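Local coordinates for protein LBCATS-a (Synthetic construct, PDB 5EY5) that probably cleaves indole-3-glycerol phosphate to indole and glyceraldehyde-3-phosphate, as the alpha chain of a tryptophan synthase complex, and binds sn-glycerol-3-phosphate, at residues F22-D27 with Q65-R70. Numbering follows the deposited sequence.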
loop_
_atom_site.group_PDB
_atom_site.type_symbol
_atom_site.label_atom_id
_atom_site.label_comp_id
_atom_site.label_asym_id
_atom_site.label_seq_id
_atom_site.Cartn_x
_atom_site.Cartn_y
_atom_site.Cartn_z
ATOM N N PHE A 22 -28.621 26.300 -32.575
ATOM C CA PHE A 22 -27.975 24.988 -32.525
ATOM C C PHE A 22 -28.871 24.003 -31.784
ATOM O O PHE A 22 -29.293 24.286 -30.658
ATOM C CB PHE A 22 -26.621 25.071 -31.811
ATOM C CG PHE A 22 -26.077 23.728 -31.398
ATOM C CD1 PHE A 22 -25.151 23.073 -32.188
ATOM C CD2 PHE A 22 -26.501 23.114 -30.224
ATOM C CE1 PHE A 22 -24.652 21.834 -31.814
ATOM C CE2 PHE A 22 -26.028 21.888 -29.860
ATOM C CZ PHE A 22 -25.097 21.238 -30.646
ATOM N N ILE A 23 -29.138 22.836 -32.389
ATOM C CA ILE A 23 -29.674 21.700 -31.648
ATOM C C ILE A 23 -28.811 20.473 -31.906
ATOM O O ILE A 23 -28.146 20.356 -32.934
ATOM C CB ILE A 23 -31.144 21.368 -32.003
ATOM C CG1 ILE A 23 -31.269 21.080 -33.505
ATOM C CG2 ILE A 23 -32.078 22.473 -31.517
ATOM C CD1 ILE A 23 -32.646 20.607 -33.901
ATOM N N THR A 24 -28.847 19.542 -30.956
ATOM C CA THR A 24 -28.190 18.251 -31.139
ATOM C C THR A 24 -29.077 17.345 -31.983
ATOM O O THR A 24 -30.243 17.134 -31.655
ATOM C CB THR A 24 -27.905 17.596 -29.786
ATOM O OG1 THR A 24 -26.947 18.376 -29.061
ATOM C CG2 THR A 24 -27.367 16.157 -29.969
ATOM N N ALA A 25 -28.521 16.780 -33.051
ATOM C CA ALA A 25 -29.305 15.874 -33.881
ATOM C C ALA A 25 -29.562 14.558 -33.151
ATOM O O ALA A 25 -28.634 13.950 -32.595
ATOM C CB ALA A 25 -28.595 15.601 -35.210
ATOM N N GLY A 26 -30.819 14.100 -33.181
ATOM C CA GLY A 26 -31.202 12.869 -32.516
ATOM C C GLY A 26 -31.588 13.019 -31.062
ATOM O O GLY A 26 -31.770 12.007 -30.378
ATOM N N ASP A 27 -31.712 14.240 -30.567
ATOM C CA ASP A 27 -32.160 14.467 -29.198
ATOM C C ASP A 27 -33.513 15.165 -29.202
ATOM O O ASP A 27 -33.596 16.324 -29.596
ATOM C CB ASP A 27 -31.153 15.323 -28.437
ATOM C CG ASP A 27 -31.727 15.891 -27.159
ATOM O OD1 ASP A 27 -32.361 15.119 -26.405
ATOM O OD2 ASP A 27 -31.554 17.112 -26.918
ATOM N N GLN A 65 -23.627 18.217 -23.348
ATOM C CA GLN A 65 -23.127 16.884 -23.003
ATOM C C GLN A 65 -24.279 15.910 -22.835
ATOM O O GLN A 65 -24.223 14.771 -23.314
ATOM C CB GLN A 65 -22.321 16.920 -21.691
ATOM C CG GLN A 65 -20.964 17.621 -21.710
ATOM C CD GLN A 65 -20.430 17.841 -20.297
ATOM O OE1 GLN A 65 -20.694 17.044 -19.390
ATOM N NE2 GLN A 65 -19.697 18.938 -20.098
ATOM N N ARG A 66 -25.300 16.321 -22.076
ATOM C CA ARG A 66 -26.467 15.474 -21.834
ATOM C C ARG A 66 -27.266 15.241 -23.102
ATOM O O ARG A 66 -27.803 14.152 -23.300
ATOM C CB ARG A 66 -27.374 16.090 -20.764
ATOM C CG ARG A 66 -26.700 16.238 -19.413
ATOM C CD ARG A 66 -27.670 16.612 -18.303
ATOM N NE ARG A 66 -28.310 17.907 -18.499
ATOM C CZ ARG A 66 -27.808 19.059 -18.065
ATOM N NH1 ARG A 66 -26.645 19.072 -17.428
ATOM N NH2 ARG A 66 -28.462 20.198 -18.278
ATOM N N ALA A 67 -27.413 16.269 -23.946
ATOM C CA ALA A 67 -28.104 16.061 -25.216
ATOM C C ALA A 67 -27.365 15.037 -26.077
ATOM O O ALA A 67 -27.992 14.165 -26.683
ATOM C CB ALA A 67 -28.264 17.392 -25.955
ATOM N N SER A 68 -26.026 15.124 -26.133
ATOM C CA SER A 68 -25.227 14.169 -26.908
ATOM C C SER A 68 -25.385 12.751 -26.388
ATOM O O SER A 68 -25.474 11.795 -27.173
ATOM C CB SER A 68 -23.741 14.552 -26.877
ATOM O OG SER A 68 -23.471 15.725 -27.624
ATOM N N GLN A 69 -25.380 12.582 -25.062
ATOM C CA GLN A 69 -25.548 11.245 -24.520
ATOM C C GLN A 69 -26.940 10.702 -24.849
ATOM O O GLN A 69 -27.104 9.506 -25.102
ATOM C CB GLN A 69 -25.322 11.256 -23.008
ATOM C CG GLN A 69 -23.852 11.159 -22.581
ATOM C CD GLN A 69 -23.237 9.786 -22.847
ATOM O OE1 GLN A 69 -23.425 8.843 -22.072
ATOM N NE2 GLN A 69 -22.486 9.675 -23.943
ATOM N N ARG A 70 -27.959 11.551 -24.759
ATOM C CA ARG A 70 -29.303 11.126 -25.138
ATOM C C ARG A 70 -29.358 10.765 -26.622
ATOM O O ARG A 70 -29.908 9.724 -27.005
ATOM C CB ARG A 70 -30.302 12.240 -24.820
ATOM C CG ARG A 70 -30.517 12.470 -23.317
ATOM C CD ARG A 70 -31.781 13.272 -23.109
ATOM N NE ARG A 70 -31.691 14.555 -23.801
ATOM C CZ ARG A 70 -31.208 15.659 -23.247
ATOM N NH1 ARG A 70 -30.767 15.626 -21.990
ATOM N NH2 ARG A 70 -31.173 16.790 -23.944
HETATM O O HOH W 1 -24.524 17.557 -29.557
#
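Asp27 OD1 takes one short, nearly straight bond, from Arg70 NE at 2.7 Å; the other oxygen of this buried carboxylate, Asp27 OD2, takes another from Arg70 NH2 at 3.0 Å, completing a side-on salt bridge. Both oxygens lie close to the guanidinium plane, yet are met from above the carboxylate plane, since the two flat groups are turned 48° apart. Asp27 has CG anti to its backbone N (chi1 165°), which sends the acid toward helix 62-73; Arg70 bends at chi3 and folds back along its own helix, one guanidinium face, near its rim, lying against Arg66 O and Ala67 CA. The long side chain of arginine allows that return, while the short aspartate keeps its charge near the backbone.

On the face of helix 62-73 turned toward the strand end and the turn, Ala67 is small enough for close approach: its CB lies 3.4 Å from Asp27 OD2 and 3.5 Å from Thr24 OG1. Thr24 suits a dual role, its methyl CG2 packing over the Ala67 carbonyl while OG1 is hydrogen-bonded to a water at 2.6 Å. That water is also hydrogen-bonded to Ser68 OG at 2.9 Å, bridging strand end and helix. Gly26 takes the positive-phi corner of a type II turn from Thr24 to Asp27, where a side chain would jam against Ala25 O. Helix 234-241 packs against Ile23, Asp27 and Ala67. Strand 18-24 thus meets helix 62-73, which follows strand 48-51, at the C-terminal mouth of a TIM barrel, with the side chain of Thr24 about 8 Å from the bound sn-glycerol-3-phosphate.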